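Local coordinates for protein flavin prenyltransferase UbiX (Methanocaldococcus jannaschii, PDB 6M8V) that binds FMN and probably joins a dimethylallyl group to it, making the prenylated flavin cofactor used by UbiD-type decarboxylases, at residues Asn151-Lys154 against Asp158-Asn161; Ile141-Ile146 against Leu168-Ile173. One frame throughout, in Å; residues are numbered along the deposited sequence.

In the fold
Both contacts use helix 156-171, but at opposite ends and with different chemistry. Contact 1, only partly buried and its centre about 20 Å from the centre of the chain, ties the loop before the helix to its first turns: one backbone-to-carboxylate hydrogen bond sits beside a small apolar patch made by a proline. Contact 2, its touching residues all buried and its centre about 9 Å from there, sets the last turn against the outermost strand 141-142 of this chain's sheet and the chain leaving it, through aliphatic and sulfur contacts alone. The centres are about 16 Å apart, contact 1 is nested in the chain between the segments of contact 2, and both adjoin the second subunit.

Contact 1 of 2, residues Asn151-Lys154 against Asp158-Asn161; sequences NKPK and DIIN
The backbone N-H of K154 donates to the carboxylate of D158, K154 N to D158 OD2 at 2.8 Å and nearly straight, with an angle of 162° at the hydrogen. The bond uses the anti lone pair of OD2, the one directed away from OD1. D158 CG stands beside its own backbone N and opposite the carbonyl carbon (chi1 -72°), which swings the carboxylate back past the start of the helix to the loop. The same oxygen lies 3.5 Å from K154 CB, where the lysine chain begins, but that chain bends at its second torsion and carries its ammonium end away from the aspartate. K154 therefore meets D158 through its backbone and the root of its side chain, not through its charge.

Beside the polar bond, P153 lays the CB edge of its ring against the helix. P153 CB is 3.6 Å from D158 CB, and it also touches I159 CG1 at 3.7 Å. The neighbouring ring atom P153 CG reaches the same I159 CG1 at 3.9 Å, and the two side chains meet at a slant. One proline thus covers the stem of the aspartate and the CG1 branch of the isoleucine together.

Further out, N155 OD1 is hydrogen-bonded to D158 N, so the aspartate is held through its backbone as well as its carboxylate. I159 also packs on P147 and on I159 of the second subunit. A negative side chain in the first turn is likely to be stabilised by the helix dipole. This is a loop-to-helix junction at the N-terminal end of helix 156-171 in the UbiX flavoprotein fold, just after Y150, a predicted dimethylallyl phosphate-binding residue.

Contact 2 of 2, residues Ile141-Ile146 against Leu168-Ile173; sequences IVMPPI and LDILGI
I170 faces strand 141-142 from helix 156-171 and divides its two branches between I141 and M143. At CB the side chain forks, and the CG2 methyl stands opposite the backbone N, turned to I141. There I170 CG2 meets I141 CG2 at 4.0 Å, while I141 CD1 approaches the same methyl at 4.1 Å. The other branch belongs to M143: I170 CG1 lies 3.8 Å from M143 CE. The sulfur follows closely, with M143 SD 4.0 Å from I170 CG1. M143 can reach this far because its chain is fully extended beyond CG (chi2 178°), running antiparallel to the isoleucine side chain. At the tip, I170 CD1 comes no nearer than 4.4 Å to I141 CG2, so the branch points carry the contact.

Replacing this side chain with alanine removes both branches and would probably open a gap beside I141 and leave the methionine end without its packing partner on the helix.

Around this apolar cluster, I170 also rests on I116 of strand 114-119 and on E111 of a third subunit, and M143 packs on M122 of the second. M143 touches R166 too, which is predicted to bind dimethylallyl phosphate and which D169 holds by a salt bridge. Just beyond I170 the helix ends in a Schellman motif: G172 adopts a positive phi of 81°, with I173 N bonded to L168 O and G172 N to D169 O. The contact is helix-on-sheet packing in a Rossmann-like parallel sheet of strand order 3-2-1-4-5-6, with the end of the last helix lying over its fifth and sixth strands.

Contact 1 of 2, residues Asn151-Lys154 against Asp158-Asn161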
loop_
_atom_site.group_PDB
_atom_site.type_symbol
_atom_site.label_atom_id
_atom_site.label_comp_id
_atom_site.label_asym_id
_atom_site.label_seq_id
_atom_site.Cartn_x
_atom_site.Cartn_y
_atom_site.Cartn_z
ATOM N N ASN A 151 -39.376 -7.477 -8.787
ATOM C CA ASN A 151 -40.651 -7.665 -8.108
ATOM C C ASN A 151 -41.765 -6.819 -8.710
ATOM O O ASN A 151 -42.903 -6.900 -8.234
ATOM C CB ASN A 151 -40.512 -7.350 -6.612
ATOM C CG ASN A 151 -39.973 -5.948 -6.351
ATOM O OD1 ASN A 151 -39.102 -5.459 -7.070
ATOM N ND2 ASN A 151 -40.493 -5.299 -5.314
ATOM N N LYS A 152 -41.460 -6.022 -9.737
ATOM C CA LYS A 152 -42.402 -5.153 -10.433
ATOM C C LYS A 152 -43.187 -4.306 -9.440
ATOM O O LYS A 152 -44.372 -4.566 -9.201
ATOM C CB LYS A 152 -43.353 -5.976 -11.301
ATOM C CG LYS A 152 -42.654 -6.807 -12.362
ATOM C CD LYS A 152 -43.652 -7.386 -13.347
ATOM C CE LYS A 152 -42.952 -8.047 -14.520
ATOM N NZ LYS A 152 -42.871 -9.531 -14.386
ATOM N N PRO A 153 -42.564 -3.294 -8.842
ATOM C CA PRO A 153 -43.291 -2.449 -7.889
ATOM C C PRO A 153 -44.398 -1.674 -8.582
ATOM O O PRO A 153 -44.229 -1.170 -9.694
ATOM C CB PRO A 153 -42.207 -1.511 -7.347
ATOM C CG PRO A 153 -41.173 -1.476 -8.428
ATOM C CD PRO A 153 -41.176 -2.844 -9.043
ATOM N N LYS A 154 -45.547 -1.597 -7.912
ATOM C CA LYS A 154 -46.689 -0.859 -8.427
ATOM C C LYS A 154 -46.787 0.548 -7.858
ATOM O O LYS A 154 -47.555 1.362 -8.382
ATOM C CB LYS A 154 -47.988 -1.622 -8.137
ATOM C CG LYS A 154 -48.101 -2.944 -8.879
ATOM C CD LYS A 154 -47.635 -2.792 -10.318
ATOM C CE LYS A 154 -48.072 -3.961 -11.183
ATOM N NZ LYS A 154 -47.637 -3.778 -12.595
ATOM N N ASP A 158 -44.229 -0.257 -2.572
ATOM C CA ASP A 158 -43.581 -1.512 -2.947
ATOM C C ASP A 158 -42.065 -1.370 -2.997
ATOM O O ASP A 158 -41.337 -2.326 -2.709
ATOM C CB ASP A 158 -44.086 -1.989 -4.308
ATOM C CG ASP A 158 -45.507 -2.513 -4.263
ATOM O OD1 ASP A 158 -45.963 -2.947 -3.182
ATOM O OD2 ASP A 158 -46.163 -2.493 -5.325
ATOM N N ILE A 159 -41.574 -0.198 -3.389
ATOM C CA ILE A 159 -40.137 0.033 -3.403
ATOM C C ILE A 159 -39.598 0.082 -1.980
ATOM O O ILE A 159 -38.571 -0.535 -1.671
ATOM C CB ILE A 159 -39.828 1.319 -4.187
ATOM C CG1 ILE A 159 -40.203 1.125 -5.661
ATOM C CG2 ILE A 159 -38.368 1.712 -4.022
ATOM C CD1 ILE A 159 -39.827 2.278 -6.545
ATOM N N ILE A 160 -40.300 0.786 -1.084
ATOM C CA ILE A 160 -39.855 0.892 0.304
ATOM C C ILE A 160 -39.861 -0.475 0.979
ATOM O O ILE A 160 -38.972 -0.796 1.775
ATOM C CB ILE A 160 -40.727 1.901 1.074
ATOM C CG1 ILE A 160 -40.861 3.204 0.290
ATOM C CG2 ILE A 160 -40.147 2.161 2.459
ATOM C CD1 ILE A 160 -39.539 3.855 -0.036
ATOM N N ASN A 161 -40.859 -1.305 0.668
ATOM C CA ASN A 161 -40.959 -2.610 1.314
ATOM C C ASN A 161 -39.905 -3.582 0.796
ATOM O O ASN A 161 -39.495 -4.492 1.526
ATOM C CB ASN A 161 -42.363 -3.189 1.119
ATOM C CG ASN A 161 -43.395 -2.519 2.005
ATOM O OD1 ASN A 161 -43.055 -1.918 3.022
ATOM N ND2 ASN A 161 -44.664 -2.623 1.624
#

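Contact 2 of 2, residues Ile141-Ile146 against Leu168-Ile173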
loop_
_atom_site.group_PDB
_atom_site.type_symbol
_atom_site.label_atom_id
_atom_site.label_comp_id
_atom_site.label_asym_id
_atom_site.label_seq_id
_atom_site.Cartn_x
_atom_site.Cartn_y
_atom_site.Cartn_z
ATOM N N ILE A 141 -21.994 -4.492 7.091
ATOM C CA ILE A 141 -22.796 -4.756 5.903
ATOM C C ILE A 141 -23.172 -3.413 5.291
ATOM O O ILE A 141 -24.015 -2.687 5.824
ATOM C CB ILE A 141 -24.036 -5.600 6.235
ATOM C CG1 ILE A 141 -23.620 -6.989 6.736
ATOM C CG2 ILE A 141 -24.926 -5.748 5.011
ATOM C CD1 ILE A 141 -23.889 -7.229 8.202
ATOM N N VAL A 142 -22.545 -3.073 4.172
ATOM C CA VAL A 142 -22.726 -1.770 3.545
ATOM C C VAL A 142 -23.847 -1.904 2.526
ATOM O O VAL A 142 -23.711 -2.606 1.520
ATOM C CB VAL A 142 -21.429 -1.268 2.899
ATOM C CG1 VAL A 142 -21.686 0.034 2.163
ATOM C CG2 VAL A 142 -20.347 -1.084 3.964
ATOM N N MET A 143 -24.953 -1.211 2.775
ATOM C CA MET A 143 -26.216 -1.491 2.100
ATOM C C MET A 143 -26.931 -0.195 1.728
ATOM O O MET A 143 -27.981 0.127 2.284
ATOM C CB MET A 143 -27.096 -2.353 3.007
ATOM C CG MET A 143 -28.105 -3.182 2.285
ATOM S SD MET A 143 -29.007 -4.184 3.466
ATOM C CE MET A 143 -29.968 -5.188 2.341
ATOM N N PRO A 144 -26.390 0.557 0.773
ATOM C CA PRO A 144 -27.126 1.736 0.278
ATOM C C PRO A 144 -28.487 1.327 -0.253
ATOM O O PRO A 144 -28.625 0.265 -0.880
ATOM C CB PRO A 144 -26.228 2.284 -0.847
ATOM C CG PRO A 144 -25.215 1.216 -1.120
ATOM C CD PRO A 144 -25.072 0.415 0.131
ATOM N N PRO A 145 -29.520 2.132 -0.010
ATOM C CA PRO A 145 -30.869 1.753 -0.463
ATOM C C PRO A 145 -30.993 1.834 -1.974
ATOM O O PRO A 145 -31.264 2.900 -2.534
ATOM C CB PRO A 145 -31.779 2.765 0.244
ATOM C CG PRO A 145 -30.905 3.976 0.460
ATOM C CD PRO A 145 -29.496 3.444 0.665
ATOM N N ILE A 146 -30.772 0.706 -2.640
ATOM C CA ILE A 146 -30.800 0.635 -4.097
ATOM C C ILE A 146 -31.885 -0.357 -4.500
ATOM O O ILE A 146 -31.618 -1.562 -4.630
ATOM C CB ILE A 146 -29.428 0.236 -4.661
ATOM C CG1 ILE A 146 -28.334 1.068 -3.987
ATOM C CG2 ILE A 146 -29.399 0.444 -6.159
ATOM C CD1 ILE A 146 -26.934 0.727 -4.424
ATOM N N LEU A 168 -34.387 -6.774 6.709
ATOM C CA LEU A 168 -34.788 -7.862 7.598
ATOM C C LEU A 168 -34.110 -9.168 7.205
ATOM O O LEU A 168 -33.729 -9.962 8.073
ATOM C CB LEU A 168 -36.311 -8.022 7.593
ATOM C CG LEU A 168 -37.146 -6.860 8.146
ATOM C CD1 LEU A 168 -38.633 -7.210 8.165
ATOM C CD2 LEU A 168 -36.670 -6.455 9.532
ATOM N N ASP A 169 -33.952 -9.409 5.900
ATOM C CA ASP A 169 -33.195 -10.576 5.446
ATOM C C ASP A 169 -31.806 -10.618 6.076
ATOM O O ASP A 169 -31.389 -11.647 6.617
ATOM C CB ASP A 169 -33.083 -10.576 3.919
ATOM C CG ASP A 169 -34.402 -10.877 3.234
ATOM O OD1 ASP A 169 -35.300 -11.438 3.895
ATOM O OD2 ASP A 169 -34.533 -10.569 2.028
ATOM N N ILE A 170 -31.078 -9.497 6.013
ATOM C CA ILE A 170 -29.732 -9.420 6.584
ATOM C C ILE A 170 -29.770 -9.600 8.097
ATOM O O ILE A 170 -28.851 -10.181 8.688
ATOM C CB ILE A 170 -29.070 -8.081 6.191
ATOM C CG1 ILE A 170 -28.863 -8.007 4.677
ATOM C CG2 ILE A 170 -27.744 -7.905 6.895
ATOM C CD1 ILE A 170 -27.799 -8.966 4.164
ATOM N N LEU A 171 -30.825 -9.111 8.748
ATOM C CA LEU A 171 -30.967 -9.283 10.188
ATOM C C LEU A 171 -31.315 -10.713 10.578
ATOM O O LEU A 171 -31.260 -11.042 11.767
ATOM C CB LEU A 171 -32.037 -8.324 10.719
ATOM C CG LEU A 171 -31.679 -6.838 10.680
ATOM C CD1 LEU A 171 -32.923 -5.975 10.775
ATOM C CD2 LEU A 171 -30.710 -6.503 11.798
ATOM N N GLY A 172 -31.662 -11.568 9.618
ATOM C CA GLY A 172 -32.116 -12.903 9.944
ATOM C C GLY A 172 -33.565 -12.983 10.360
ATOM O O GLY A 172 -33.955 -13.939 11.039
ATOM N N ILE A 173 -34.378 -12.007 9.974
ATOM C CA ILE A 173 -35.785 -11.951 10.346
ATOM C C ILE A 173 -36.610 -12.377 9.140
ATOM O O ILE A 173 -36.554 -11.735 8.083
ATOM C CB ILE A 173 -36.176 -10.544 10.827
ATOM C CG1 ILE A 173 -35.339 -10.164 12.053
ATOM C CG2 ILE A 173 -37.663 -10.476 11.148
ATOM C CD1 ILE A 173 -35.610 -8.782 12.579
#